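Local coordinates for Rik1-associated factor 1 (Schizosaccharomyces pombe, PDB 4O9D), which helps to establish heterochromatin as a component of the Clr4 methyltransferase complex, which methylates histone H3, and is represented here by its WD-repeat propeller, at residues C35-P40 with L95-G100; L102-G107 with K114-E119; S289-T294 with D306-D311. One frame throughout, in Å; residues are numbered along the deposited sequence.

Contact 1 (C35-P40 with L95-G100); sequences CVAYNP and LCFSKG
The ring of Phe-97 slides beneath the bend of the chain at Asn-39, whose CB lies over one face of it, 3.8 Å from the ring centroid and 24° off the normal. This CH-pi contact is offset toward the rim, on the CG and CD1 side. CG of Phe-97 is anti to the carbonyl carbon (chi1 -79°), and from there the ring extends across to the other strand, where its CD2 stands 3.4 Å from the carbonyl C of Tyr-38. The amide end of Asn-39 leads elsewhere, its OD1 accepting from the backbone N of Glu-43 and Lys-44. The next bump along is Ala-37: its CB wedges between Leu-95 CD1, at 3.6 Å, and Phe-97 CD2, at 3.8 Å. Leu-95 CD1 in turn fits between Ala-37 and Cys-35, whose CB it meets at 4.0 Å. Beyond the strands, Pro-40 rests CG and CD against Ser-98 O, each at 3.6 Å.

Strands 35-38 and 95-97 run within 6° of parallel with their axes 6.3 Å apart, and their backbones are joined through water. One molecule donates to Tyr-38 O and accepts from Phe-97 N (2.8 Å to that N); another links Val-36 O to Leu-95 O, the second bond weak. Side chains interdigitating between near-parallel strands of two separate sheets, with bridging waters, typify the interface of neighbouring blades in a beta-propeller.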
ATOM      1  N   CYS A  35      -4.824   5.241   2.482  1.00 25.11           N
ATOM      2  CA  CYS A  35      -3.444   5.374   1.999  1.00 27.34           C
ATOM      3  C   CYS A  35      -2.803   6.688   2.436  1.00 29.81           C
ATOM      4  O   CYS A  35      -3.484   7.684   2.675  1.00 26.81           O
ATOM      5  CB  CYS A  35      -3.317   5.254   0.473  1.00 32.78           C
ATOM      6  SG  CYS A  35      -4.810   5.441  -0.457  1.00 41.02           S
ATOM      7  N   VAL A  36      -1.484   6.658   2.531  1.00 24.71           N
ATOM      8  CA  VAL A  36      -0.689   7.794   2.949  1.00 26.09           C
ATOM      9  C   VAL A  36       0.590   7.733   2.135  1.00 27.67           C
ATOM     10  O   VAL A  36       1.126   6.648   1.892  1.00 25.72           O
ATOM     11  CB  VAL A  36      -0.278   7.703   4.445  1.00 27.99           C
ATOM     12  CG1 VAL A  36       0.532   8.937   4.829  1.00 28.38           C
ATOM     13  CG2 VAL A  36      -1.513   7.525   5.369  1.00 28.53           C
ATOM     14  N   ALA A  37       1.100   8.882   1.719  1.00 21.11           N
ATOM     15  CA  ALA A  37       2.361   8.887   1.001  1.00 24.82           C
ATOM     16  C   ALA A  37       3.211  10.021   1.488  1.00 26.75           C
ATOM     17  O   ALA A  37       2.688  11.034   1.957  1.00 25.00           O
ATOM     18  CB  ALA A  37       2.120   9.016  -0.505  1.00 23.32           C
ATOM     19  N   TYR A  38       4.523   9.853   1.359  1.00 23.45           N
ATOM     20  CA  TYR A  38       5.462  10.919   1.638  1.00 24.02           C
ATOM     21  C   TYR A  38       6.265  11.158   0.366  1.00 28.80           C
ATOM     22  O   TYR A  38       6.531  10.230  -0.387  1.00 23.54           O
ATOM     23  CB  TYR A  38       6.408  10.528   2.776  1.00 27.80           C
ATOM     24  CG  TYR A  38       5.718  10.023   4.012  1.00 24.54           C
ATOM     25  CD1 TYR A  38       5.269  10.903   5.000  1.00 26.25           C
ATOM     26  CD2 TYR A  38       5.539   8.658   4.215  1.00 28.61           C
ATOM     27  CE1 TYR A  38       4.633  10.435   6.150  1.00 24.41           C
ATOM     28  CE2 TYR A  38       4.920   8.177   5.357  1.00 24.34           C
ATOM     29  CZ  TYR A  38       4.470   9.066   6.328  1.00 29.24           C
ATOM     30  OH  TYR A  38       3.860   8.572   7.469  1.00 26.50           O
ATOM     31  N   ASN A  39       6.644  12.401   0.109  1.00 24.16           N
ATOM     32  CA  ASN A  39       7.422  12.664  -1.083  1.00 28.26           C
ATOM     33  C   ASN A  39       8.884  12.353  -0.791  1.00 32.05           C
ATOM     34  O   ASN A  39       9.264  12.209   0.381  1.00 31.51           O
ATOM     35  CB  ASN A  39       7.155  14.074  -1.628  1.00 28.12           C
ATOM     36  CG  ASN A  39       7.819  15.171  -0.844  1.00 30.06           C
ATOM     37  OD1 ASN A  39       8.307  14.989   0.277  1.00 34.39           O
ATOM     38  ND2 ASN A  39       7.849  16.353  -1.456  1.00 32.77           N
ATOM     39  N   PRO A  40       9.693  12.172  -1.840  1.00 32.47           N
ATOM     40  CA  PRO A  40      11.056  11.681  -1.570  1.00 34.62           C
ATOM     41  C   PRO A  40      11.766  12.518  -0.499  1.00 37.09           C
ATOM     42  O   PRO A  40      12.360  11.953   0.422  1.00 37.16           O
ATOM     43  CB  PRO A  40      11.762  11.813  -2.923  1.00 33.41           C
ATOM     44  CG  PRO A  40      10.631  11.760  -3.947  1.00 39.81           C
ATOM     45  CD  PRO A  40       9.438  12.406  -3.275  1.00 33.98           C
ATOM     46  N   LEU A  95      -1.823   6.056  -4.089  1.00 25.73           N
ATOM     47  CA  LEU A  95      -1.205   7.301  -4.494  1.00 25.72           C
ATOM     48  C   LEU A  95       0.272   7.231  -4.204  1.00 30.68           C
ATOM     49  O   LEU A  95       0.710   6.452  -3.357  1.00 27.01           O
ATOM     50  CB  LEU A  95      -1.850   8.509  -3.808  1.00 27.71           C
ATOM     51  CG  LEU A  95      -2.407   8.350  -2.397  1.00 27.20           C
ATOM     52  CD1 LEU A  95      -1.301   8.151  -1.398  1.00 28.54           C
ATOM     53  CD2 LEU A  95      -3.247   9.581  -2.047  1.00 29.62           C
ATOM     54  N   CYS A  96       1.045   8.008  -4.949  1.00 25.17           N
ATOM     55  CA  CYS A  96       2.477   8.043  -4.726  1.00 28.35           C
ATOM     56  C   CYS A  96       3.010   9.328  -5.324  1.00 26.99           C
ATOM     57  O   CYS A  96       2.507   9.803  -6.340  1.00 25.53           O
ATOM     58  CB  CYS A  96       3.159   6.827  -5.353  1.00 27.66           C
ATOM     59  SG  CYS A  96       2.700   6.533  -7.061  1.00 32.66           S
ATOM     60  N   PHE A  97       4.011   9.892  -4.675  1.00 24.03           N
ATOM     61  CA  PHE A  97       4.635  11.118  -5.152  1.00 28.57           C
ATOM     62  C   PHE A  97       5.661  10.810  -6.227  1.00 29.96           C
ATOM     63  O   PHE A  97       6.328   9.773  -6.187  1.00 23.10           O
ATOM     64  CB  PHE A  97       5.329  11.829  -3.994  1.00 28.91           C
ATOM     65  CG  PHE A  97       4.387  12.595  -3.103  1.00 30.66           C
ATOM     66  CD1 PHE A  97       4.013  13.893  -3.428  1.00 28.49           C
ATOM     67  CD2 PHE A  97       3.879  12.030  -1.945  1.00 23.80           C
ATOM     68  CE1 PHE A  97       3.162  14.613  -2.612  1.00 30.21           C
ATOM     69  CE2 PHE A  97       3.009  12.754  -1.121  1.00 25.76           C
ATOM     70  CZ  PHE A  97       2.659  14.047  -1.462  1.00 26.62           C
ATOM     71  N   SER A  98       5.787  11.726  -7.184  1.00 25.48           N
ATOM     72  CA  SER A  98       6.747  11.587  -8.267  1.00 28.02           C
ATOM     73  C   SER A  98       8.178  11.619  -7.770  1.00 29.53           C
ATOM     74  O   SER A  98       8.489  12.289  -6.779  1.00 28.85           O
ATOM     75  CB  SER A  98       6.538  12.722  -9.277  1.00 30.20           C
ATOM     76  OG  SER A  98       7.642  12.805 -10.135  1.00 36.33           O
ATOM     77  N   LYS A  99       9.071  10.919  -8.466  1.00 29.40           N
ATOM     78  CA  LYS A  99      10.484  10.887  -8.062  1.00 30.25           C
ATOM     79  C   LYS A  99      11.144  12.276  -8.192  1.00 35.07           C
ATOM     80  O   LYS A  99      12.132  12.569  -7.515  1.00 32.35           O
ATOM     81  CB  LYS A  99      11.253   9.847  -8.881  1.00 31.42           C
ATOM     82  CG  LYS A  99      10.731   8.417  -8.705  1.00 31.40           C
ATOM     83  CD  LYS A  99      10.569   8.066  -7.224  1.00 36.70           C
ATOM     84  CE  LYS A  99      10.366   6.558  -7.012  1.00 39.53           C
ATOM     85  NZ  LYS A  99      10.498   6.177  -5.564  1.00 40.58           N
ATOM     86  N   GLY A 100      10.597  13.121  -9.063  1.00 29.68           N
ATOM     87  CA  GLY A 100      11.084  14.487  -9.219  1.00 33.67           C
ATOM     88  C   GLY A 100      10.498  15.464  -8.197  1.00 36.16           C
ATOM     89  O   GLY A 100      10.790  16.661  -8.228  1.00 35.05           O
TER
HETATM   90  O   HOH W   1       1.123   4.639  -0.543  1.00 30.00           O
HETATM   91  O   HOH W   2       5.043   8.363  -2.575  1.00 27.01           O

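Contact 2 (L102-G107 with K114-E119); sequences LFLYTG and KVWDME. With EDO (1,2-ethanediol), chain C.
The beta hairpin of strands 103-108 and 113-117, in the first WD repeat, pairs Leu-104 with Trp-116 and Thr-106 with Lys-114 as antiparallel hydrogen-bonded pairs. Both bonds between Leu-104 and Trp-116, N to O in each direction, measure 2.9 Å.

On the face carrying these four side chains, the indole of Trp-116 meets Thr-106 at about a right angle. Its NE1 donates to Thr-106 OG1 at 3.0 Å in a nearly straight bond (168° at the hydrogen), and the hydroxyl lies 5° out of the ring plane. OG1 is brought there by its place between the backbone N and the carbonyl carbon (chi1 60°), and it has a second partner in His-78 NE2. This relay of tryptophan, threonine and histidine is the familiar side-chain network of WD-repeat blades, and Trp-116 with Asp-117 forms the dipeptide that names the family. An alanine in place of Trp-116 would probably leave Thr-106 OG1 without one of its two partners and open a gap beside Leu-104 CD2, which now lies 4.3 Å from Trp-116 CD1.

The opposite face holds Tyr-105 and Val-115 side by side, with Val-115 CG2 at the ring edge, 3.8 Å from CD1 of Tyr-105. The tyrosine hydroxyl bonds to Asp-142 and Thr-158.

Beyond the paired strands, Met-118 bends back so that its CE comes 3.3 Å from Leu-102 O and 4.1 Å from Leu-104 CB. A water donates to Leu-102 O and accepts from Met-118 N, while Asp-117 OD1 accepts from Glu-119 N at 2.8 Å, an Asx turn.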
ATOM      1  N   LEU A 102       7.726  16.915  -7.890  1.00 32.74           N
ATOM      2  CA  LEU A 102       6.799  17.974  -8.303  1.00 28.81           C
ATOM      3  C   LEU A 102       5.336  17.550  -8.268  1.00 32.99           C
ATOM      4  O   LEU A 102       4.440  18.384  -8.078  1.00 28.04           O
ATOM      5  CB  LEU A 102       7.150  18.473  -9.706  1.00 35.07           C
ATOM      6  CG  LEU A 102       8.373  19.385  -9.765  1.00 37.08           C
ATOM      7  CD1 LEU A 102       8.581  19.892 -11.190  1.00 39.93           C
ATOM      8  CD2 LEU A 102       8.214  20.548  -8.784  1.00 40.17           C
ATOM      9  N   PHE A 103       5.081  16.256  -8.451  1.00 28.33           N
ATOM     10  CA  PHE A 103       3.717  15.814  -8.721  1.00 27.19           C
ATOM     11  C   PHE A 103       3.266  14.694  -7.803  1.00 26.82           C
ATOM     12  O   PHE A 103       4.091  13.966  -7.250  1.00 24.70           O
ATOM     13  CB  PHE A 103       3.607  15.357 -10.187  1.00 24.54           C
ATOM     14  CG  PHE A 103       3.953  16.451 -11.183  1.00 30.45           C
ATOM     15  CD1 PHE A 103       3.055  17.483 -11.439  1.00 29.37           C
ATOM     16  CD2 PHE A 103       5.180  16.455 -11.838  1.00 31.68           C
ATOM     17  CE1 PHE A 103       3.376  18.506 -12.342  1.00 33.23           C
ATOM     18  CE2 PHE A 103       5.507  17.475 -12.738  1.00 31.81           C
ATOM     19  CZ  PHE A 103       4.605  18.492 -12.990  1.00 29.83           C
ATOM     20  N   LEU A 104       1.948  14.588  -7.646  1.00 24.54           N
ATOM     21  CA  LEU A 104       1.321  13.482  -6.931  1.00 28.47           C
ATOM     22  C   LEU A 104       0.448  12.675  -7.906  1.00 25.81           C
ATOM     23  O   LEU A 104      -0.376  13.246  -8.614  1.00 22.05           O
ATOM     24  CB  LEU A 104       0.456  14.016  -5.789  1.00 26.21           C
ATOM     25  CG  LEU A 104      -0.358  12.982  -4.999  1.00 29.37           C
ATOM     26  CD1 LEU A 104       0.554  12.047  -4.186  1.00 25.05           C
ATOM     27  CD2 LEU A 104      -1.414  13.656  -4.074  1.00 29.54           C
ATOM     28  N   TYR A 105       0.624  11.351  -7.924  1.00 24.35           N
ATOM     29  CA  TYR A 105      -0.201  10.467  -8.745  1.00 21.84           C
ATOM     30  C   TYR A 105      -1.262   9.750  -7.884  1.00 28.31           C
ATOM     31  O   TYR A 105      -0.929   9.159  -6.841  1.00 24.98           O
ATOM     32  CB  TYR A 105       0.700   9.422  -9.428  1.00 22.55           C
ATOM     33  CG  TYR A 105       1.872   9.988 -10.201  1.00 23.08           C
ATOM     34  CD1 TYR A 105       1.668  10.878 -11.251  1.00 28.64           C
ATOM     35  CD2 TYR A 105       3.177   9.608  -9.913  1.00 20.84           C
ATOM     36  CE1 TYR A 105       2.733  11.387 -11.979  1.00 32.14           C
ATOM     37  CE2 TYR A 105       4.260  10.110 -10.632  1.00 23.88           C
ATOM     38  CZ  TYR A 105       4.032  10.999 -11.679  1.00 34.70           C
ATOM     39  OH  TYR A 105       5.091  11.514 -12.428  1.00 26.61           O
ATOM     40  N   THR A 106      -2.530   9.796  -8.297  1.00 20.51           N
ATOM     41  CA  THR A 106      -3.586   9.104  -7.541  1.00 23.24           C
ATOM     42  C   THR A 106      -4.448   8.188  -8.402  1.00 23.94           C
ATOM     43  O   THR A 106      -4.616   8.411  -9.626  1.00 25.58           O
ATOM     44  CB  THR A 106      -4.562  10.066  -6.806  1.00 24.62           C
ATOM     45  OG1 THR A 106      -5.208  10.913  -7.761  1.00 26.52           O
ATOM     46  CG2 THR A 106      -3.851  10.912  -5.752  1.00 23.72           C
ATOM     47  N   GLY A 107      -4.990   7.155  -7.756  1.00 21.96           N
ATOM     48  CA  GLY A 107      -5.884   6.206  -8.394  1.00 23.21           C
ATOM     49  C   GLY A 107      -7.166   6.080  -7.576  1.00 24.91           C
ATOM     50  O   GLY A 107      -7.150   6.225  -6.370  1.00 26.93           O
ATOM     51  N   LYS A 114      -5.073  10.262 -11.898  1.00 22.38           N
ATOM     52  CA  LYS A 114      -4.869  11.725 -11.983  1.00 23.61           C
ATOM     53  C   LYS A 114      -3.483  12.146 -11.506  1.00 28.96           C
ATOM     54  O   LYS A 114      -2.824  11.452 -10.707  1.00 23.30           O
ATOM     55  CB  LYS A 114      -5.960  12.494 -11.221  1.00 23.12           C
ATOM     56  CG  LYS A 114      -7.354  12.324 -11.860  1.00 24.65           C
ATOM     57  CD  LYS A 114      -8.508  12.933 -11.048  1.00 27.25           C
ATOM     58  CE  LYS A 114      -9.866  12.780 -11.766  1.00 27.75           C
ATOM     59  NZ  LYS A 114     -10.970  13.523 -11.080  1.00 31.30           N
ATOM     60  N   VAL A 115      -3.050  13.294 -12.016  1.00 25.88           N
ATOM     61  CA  VAL A 115      -1.733  13.842 -11.720  1.00 25.14           C
ATOM     62  C   VAL A 115      -1.924  15.275 -11.191  1.00 29.71           C
ATOM     63  O   VAL A 115      -2.494  16.112 -11.901  1.00 27.27           O
ATOM     64  CB  VAL A 115      -0.867  13.898 -13.011  1.00 21.45           C
ATOM     65  CG1 VAL A 115       0.492  14.495 -12.703  1.00 25.48           C
ATOM     66  CG2 VAL A 115      -0.733  12.515 -13.625  1.00 24.13           C
ATOM     67  N   TRP A 116      -1.449  15.554  -9.973  1.00 26.49           N
ATOM     68  CA  TRP A 116      -1.659  16.854  -9.333  1.00 26.74           C
ATOM     69  C   TRP A 116      -0.326  17.564  -9.051  1.00 28.47           C
ATOM     70  O   TRP A 116       0.656  16.925  -8.689  1.00 26.57           O
ATOM     71  CB  TRP A 116      -2.402  16.694  -7.990  1.00 27.37           C
ATOM     72  CG  TRP A 116      -3.575  15.762  -7.992  1.00 25.30           C
ATOM     73  CD1 TRP A 116      -3.544  14.404  -7.788  1.00 28.76           C
ATOM     74  CD2 TRP A 116      -4.963  16.105  -8.166  1.00 29.95           C
ATOM     75  NE1 TRP A 116      -4.821  13.883  -7.843  1.00 24.75           N
ATOM     76  CE2 TRP A 116      -5.705  14.904  -8.083  1.00 30.40           C
ATOM     77  CE3 TRP A 116      -5.647  17.307  -8.406  1.00 29.36           C
ATOM     78  CZ2 TRP A 116      -7.089  14.874  -8.233  1.00 28.29           C
ATOM     79  CZ3 TRP A 116      -7.014  17.273  -8.542  1.00 26.17           C
ATOM     80  CH2 TRP A 116      -7.723  16.068  -8.468  1.00 29.28           C
ATOM     81  N   ASP A 117      -0.284  18.889  -9.173  1.00 33.71           N
ATOM     82  CA  ASP A 117       0.928  19.599  -8.782  1.00 30.49           C
ATOM     83  C   ASP A 117       0.835  19.943  -7.290  1.00 32.23           C
ATOM     84  O   ASP A 117      -0.192  19.698  -6.645  1.00 31.08           O
ATOM     85  CB  ASP A 117       1.205  20.835  -9.666  1.00 33.95           C
ATOM     86  CG  ASP A 117       0.188  21.964  -9.473  1.00 33.77           C
ATOM     87  OD1 ASP A 117      -0.425  22.079  -8.388  1.00 30.74           O
ATOM     88  OD2 ASP A 117       0.012  22.761 -10.425  1.00 37.70           O
ATOM     89  N   MET A 118       1.901  20.495  -6.728  1.00 33.06           N
ATOM     90  CA  MET A 118       1.918  20.703  -5.286  1.00 34.01           C
ATOM     91  C   MET A 118       0.970  21.814  -4.806  1.00 38.53           C
ATOM     92  O   MET A 118       0.852  22.039  -3.599  1.00 37.48           O
ATOM     93  CB  MET A 118       3.348  20.926  -4.781  1.00 36.07           C
ATOM     94  CG  MET A 118       4.234  19.687  -4.893  1.00 36.60           C
ATOM     95  SD  MET A 118       3.513  18.205  -4.115  1.00 36.08           S
ATOM     96  CE  MET A 118       2.633  17.417  -5.474  1.00 32.29           C
ATOM     97  N   GLU A 119       0.258  22.482  -5.718  1.00 34.73           N
ATOM     98  CA  GLU A 119      -0.750  23.461  -5.270  1.00 39.85           C
ATOM     99  C   GLU A 119      -2.184  22.983  -5.478  1.00 37.91           C
ATOM    100  O   GLU A 119      -3.145  23.750  -5.319  1.00 38.83           O
ATOM    101  CB  GLU A 119      -0.539  24.802  -5.945  1.00 36.58           C
ATOM    102  CG  GLU A 119       0.916  25.179  -6.044  1.00 42.12           C
ATOM    103  CD  GLU A 119       1.282  25.609  -7.440  1.00 49.77           C
ATOM    104  OE1 GLU A 119       0.972  26.769  -7.784  1.00 54.34           O
ATOM    105  OE2 GLU A 119       1.871  24.792  -8.191  1.00 45.31           O
TER
HETATM  106  C1  EDO C 701      -0.455  21.614   0.672  1.00 35.54           C
HETATM  107  O1  EDO C 701       0.709  21.838  -0.135  1.00 50.59           O
HETATM  108  C2  EDO C 701      -0.312  22.322   2.020  1.00 38.30           C
HETATM  109  O2  EDO C 701       0.080  23.693   1.859  1.00 39.59           O
HETATM  110  O   HOH W   3       4.266  21.078  -8.206  1.00 32.97           O

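Contact 3 (S289-T294 with D306-D311); sequences SGILVT and DSRKPD
Ile-291 lays its CG2 methyl over one face of the Arg-308 guanidinium, with CG2 3.5 Å from NE. The same methyl is 3.4 Å from Asp-306 OD1, the isoleucine and aspartate side chains lying alongside each other and pointing the same way. Arginine and aspartate are themselves joined side-on: Arg-308 NE donates to Asp-306 OD1 at 2.9 Å, in the guanidinium plane and on the syn lone pair, and Arg-308 NH1 reaches Asp-306 OD2, also at 2.9 Å, as a salt bridge. The bend at chi3 of Arg-308 (-57°) turns the chain at CD and brings NE back toward the carboxylate. Asp-306 OD1 takes a further bond from Arg-308 N at 2.9 Å, which comes from above the carboxylate plane and makes an Asx turn within the type I beta turn from Asp-306 to Lys-309.

Across the contact, Ile-291 O is gripped twice by Ser-307. Ser-307 N approaches Ile-291 O at 2.8 Å, nearly along the C=O axis (178°), whereas Ser-307 OG meets the same Ile-291 O at 2.7 Å and 120°, tilted from the carbonyl plane. Leu-292 and Asp-306 form an antiparallel non-hydrogen-bonded pair; their side chains cross obliquely, Leu-292 CD2 resting 3.7 Å from Asp-306 CA. Leu-292 N is hydrogen-bonded to Ser-287 OG.

The contact thus joins the start of strand 292-297 to the turn that leaves strand 301-306 in the second WD repeat. Its charges are balanced locally: with three N-H donors on its carboxylate, Asp-306 is likely to remain ionised, and the Ile-291 methyl, over one face of the guanidinium, probably shields that side of the arginine from water.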
ATOM      1  N   SER A 289      16.494  -7.716   7.822  1.00 27.59           N
ATOM      2  CA  SER A 289      17.632  -8.647   7.860  1.00 26.78           C
ATOM      3  C   SER A 289      17.602  -9.596   6.661  1.00 30.64           C
ATOM      4  O   SER A 289      18.637 -10.146   6.267  1.00 28.36           O
ATOM      5  CB  SER A 289      17.592  -9.470   9.151  1.00 33.19           C
ATOM      6  OG  SER A 289      16.400 -10.239   9.227  1.00 28.99           O
ATOM      7  N   GLY A 290      16.409  -9.775   6.086  1.00 25.95           N
ATOM      8  CA  GLY A 290      16.222 -10.548   4.870  1.00 25.70           C
ATOM      9  C   GLY A 290      15.861 -11.990   5.140  1.00 25.27           C
ATOM     10  O   GLY A 290      15.617 -12.754   4.202  1.00 28.23           O
ATOM     11  N   ILE A 291      15.834 -12.365   6.423  1.00 24.91           N
ATOM     12  CA  ILE A 291      15.691 -13.756   6.838  1.00 27.45           C
ATOM     13  C   ILE A 291      14.303 -14.140   7.355  1.00 28.70           C
ATOM     14  O   ILE A 291      13.951 -15.315   7.359  1.00 29.30           O
ATOM     15  CB  ILE A 291      16.684 -14.089   7.968  1.00 33.41           C
ATOM     16  CG1 ILE A 291      18.116 -13.911   7.492  1.00 40.28           C
ATOM     17  CG2 ILE A 291      16.500 -15.527   8.424  1.00 40.79           C
ATOM     18  CD1 ILE A 291      18.478 -14.793   6.327  1.00 41.88           C
ATOM     19  N   LEU A 292      13.517 -13.179   7.829  1.00 23.80           N
ATOM     20  CA  LEU A 292      12.204 -13.534   8.352  1.00 27.00           C
ATOM     21  C   LEU A 292      11.121 -13.118   7.369  1.00 23.06           C
ATOM     22  O   LEU A 292      11.262 -12.130   6.652  1.00 24.73           O
ATOM     23  CB  LEU A 292      11.935 -12.894   9.718  1.00 24.74           C
ATOM     24  CG  LEU A 292      12.997 -13.132  10.806  1.00 26.24           C
ATOM     25  CD1 LEU A 292      12.621 -12.396  12.078  1.00 33.26           C
ATOM     26  CD2 LEU A 292      13.184 -14.622  11.104  1.00 26.36           C
ATOM     27  N   VAL A 293      10.032 -13.876   7.407  1.00 21.30           N
ATOM     28  CA  VAL A 293       8.874 -13.667   6.581  1.00 22.66           C
ATOM     29  C   VAL A 293       7.653 -13.625   7.491  1.00 22.79           C
ATOM     30  O   VAL A 293       7.586 -14.360   8.488  1.00 25.23           O
ATOM     31  CB  VAL A 293       8.764 -14.819   5.582  1.00 24.55           C
ATOM     32  CG1 VAL A 293       7.444 -14.745   4.836  1.00 21.18           C
ATOM     33  CG2 VAL A 293       9.999 -14.808   4.659  1.00 21.13           C
ATOM     34  N   THR A 294       6.701 -12.741   7.178  1.00 23.44           N
ATOM     35  CA  THR A 294       5.531 -12.550   8.040  1.00 18.61           C
ATOM     36  C   THR A 294       4.247 -12.613   7.236  1.00 19.32           C
ATOM     37  O   THR A 294       4.243 -12.345   6.046  1.00 19.94           O
ATOM     38  CB  THR A 294       5.577 -11.172   8.756  1.00 21.53           C
ATOM     39  OG1 THR A 294       5.273 -10.116   7.820  1.00 20.88           O
ATOM     40  CG2 THR A 294       6.937 -10.941   9.368  1.00 24.93           C
ATOM     41  N   ASP A 306      11.210 -18.124  10.113  1.00 25.55           N
ATOM     42  CA  ASP A 306      12.617 -18.005   9.808  1.00 20.00           C
ATOM     43  C   ASP A 306      12.806 -18.735   8.502  1.00 28.19           C
ATOM     44  O   ASP A 306      12.594 -19.942   8.432  1.00 30.38           O
ATOM     45  CB  ASP A 306      13.411 -18.720  10.911  1.00 29.79           C
ATOM     46  CG  ASP A 306      14.902 -18.766  10.645  1.00 34.09           C
ATOM     47  OD1 ASP A 306      15.361 -18.557   9.500  1.00 30.96           O
ATOM     48  OD2 ASP A 306      15.633 -19.010  11.617  1.00 40.19           O
ATOM     49  N   SER A 307      13.192 -18.017   7.459  1.00 26.18           N
ATOM     50  CA  SER A 307      13.195 -18.600   6.111  1.00 31.40           C
ATOM     51  C   SER A 307      14.150 -19.802   5.997  1.00 35.60           C
ATOM     52  O   SER A 307      14.054 -20.587   5.065  1.00 32.19           O
ATOM     53  CB  SER A 307      13.581 -17.540   5.095  1.00 26.60           C
ATOM     54  OG  SER A 307      14.846 -17.012   5.426  1.00 31.99           O
ATOM     55  N   ARG A 308      15.064 -19.941   6.953  1.00 33.05           N
ATOM     56  CA  ARG A 308      16.053 -21.022   6.917  1.00 39.03           C
ATOM     57  C   ARG A 308      15.526 -22.301   7.577  1.00 45.30           C
ATOM     58  O   ARG A 308      16.182 -23.344   7.533  1.00 41.56           O
ATOM     59  CB  ARG A 308      17.328 -20.573   7.630  1.00 38.00           C
ATOM     60  CG  ARG A 308      17.959 -19.342   7.010  1.00 39.99           C
ATOM     61  CD  ARG A 308      18.945 -18.710   7.966  1.00 44.34           C
ATOM     62  NE  ARG A 308      18.280 -18.383   9.220  1.00 46.48           N
ATOM     63  CZ  ARG A 308      18.879 -17.851  10.272  1.00 45.16           C
ATOM     64  NH1 ARG A 308      18.176 -17.598  11.361  1.00 48.54           N
ATOM     65  NH2 ARG A 308      20.179 -17.581  10.241  1.00 50.90           N
ATOM     66  N   LYS A 309      14.359 -22.185   8.213  1.00 40.43           N
ATOM     67  CA  LYS A 309      13.604 -23.317   8.745  1.00 41.33           C
ATOM     68  C   LYS A 309      12.121 -23.071   8.527  1.00 37.14           C
ATOM     69  O   LYS A 309      11.371 -22.906   9.492  1.00 39.56           O
ATOM     70  CB  LYS A 309      13.815 -23.469  10.246  1.00 39.21           C
ATOM     71  CG  LYS A 309      15.208 -23.792  10.688  1.00 44.22           C
ATOM     72  CD  LYS A 309      15.263 -23.763  12.222  1.00 52.47           C
ATOM     73  CE  LYS A 309      16.598 -24.251  12.760  1.00 51.70           C
ATOM     74  NZ  LYS A 309      16.906 -23.626  14.083  1.00 62.07           N
ATOM     75  N   PRO A 310      11.679 -23.094   7.271  1.00 39.50           N
ATOM     76  CA  PRO A 310      10.327 -22.645   6.918  1.00 36.28           C
ATOM     77  C   PRO A 310       9.223 -23.618   7.319  1.00 39.53           C
ATOM     78  O   PRO A 310       8.060 -23.332   7.071  1.00 40.97           O
ATOM     79  CB  PRO A 310      10.397 -22.512   5.386  1.00 39.36           C
ATOM     80  CG  PRO A 310      11.430 -23.506   4.969  1.00 39.89           C
ATOM     81  CD  PRO A 310      12.428 -23.598   6.104  1.00 40.30           C
ATOM     82  N   ASP A 311       9.583 -24.734   7.950  1.00 45.41           N
ATOM     83  CA  ASP A 311       8.627 -25.796   8.270  1.00 42.80           C
ATOM     84  C   ASP A 311       7.470 -25.359   9.174  1.00 41.24           C
ATOM     85  O   ASP A 311       6.306 -25.636   8.877  1.00 40.28           O
ATOM     86  CB  ASP A 311       9.363 -26.964   8.924  1.00 44.79           C
ATOM     87  CG  ASP A 311      10.485 -27.491   8.065  1.00 49.82           C
ATOM     88  OD1 ASP A 311      10.483 -27.224   6.838  1.00 55.57           O
ATOM     89  OD2 ASP A 311      11.369 -28.185   8.611  1.00 57.93           O
TER

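Overall arrangement
Following the chain from the N terminus, contact 1 closes the longest loop: 54 residues separate its segments, and it joins strand 33-38 of one blade to strand 87-97 of the next. Contact 2 opens just after, a short hairpin that extends the second blade outward from strand 87-97. The two touch through probable backbone hydrogen bonds, Tyr-105 N to Cys-96 O and Ser-98 N to Phe-103 O. Contact 3 closes a hairpin loop in a distant blade, its centre about 38 Å from that of contact 2 and across the centre of the chain. All three follow in series, none nesting or crossing: contact 1 ties blades together, contacts 2 and 3 work within single blades.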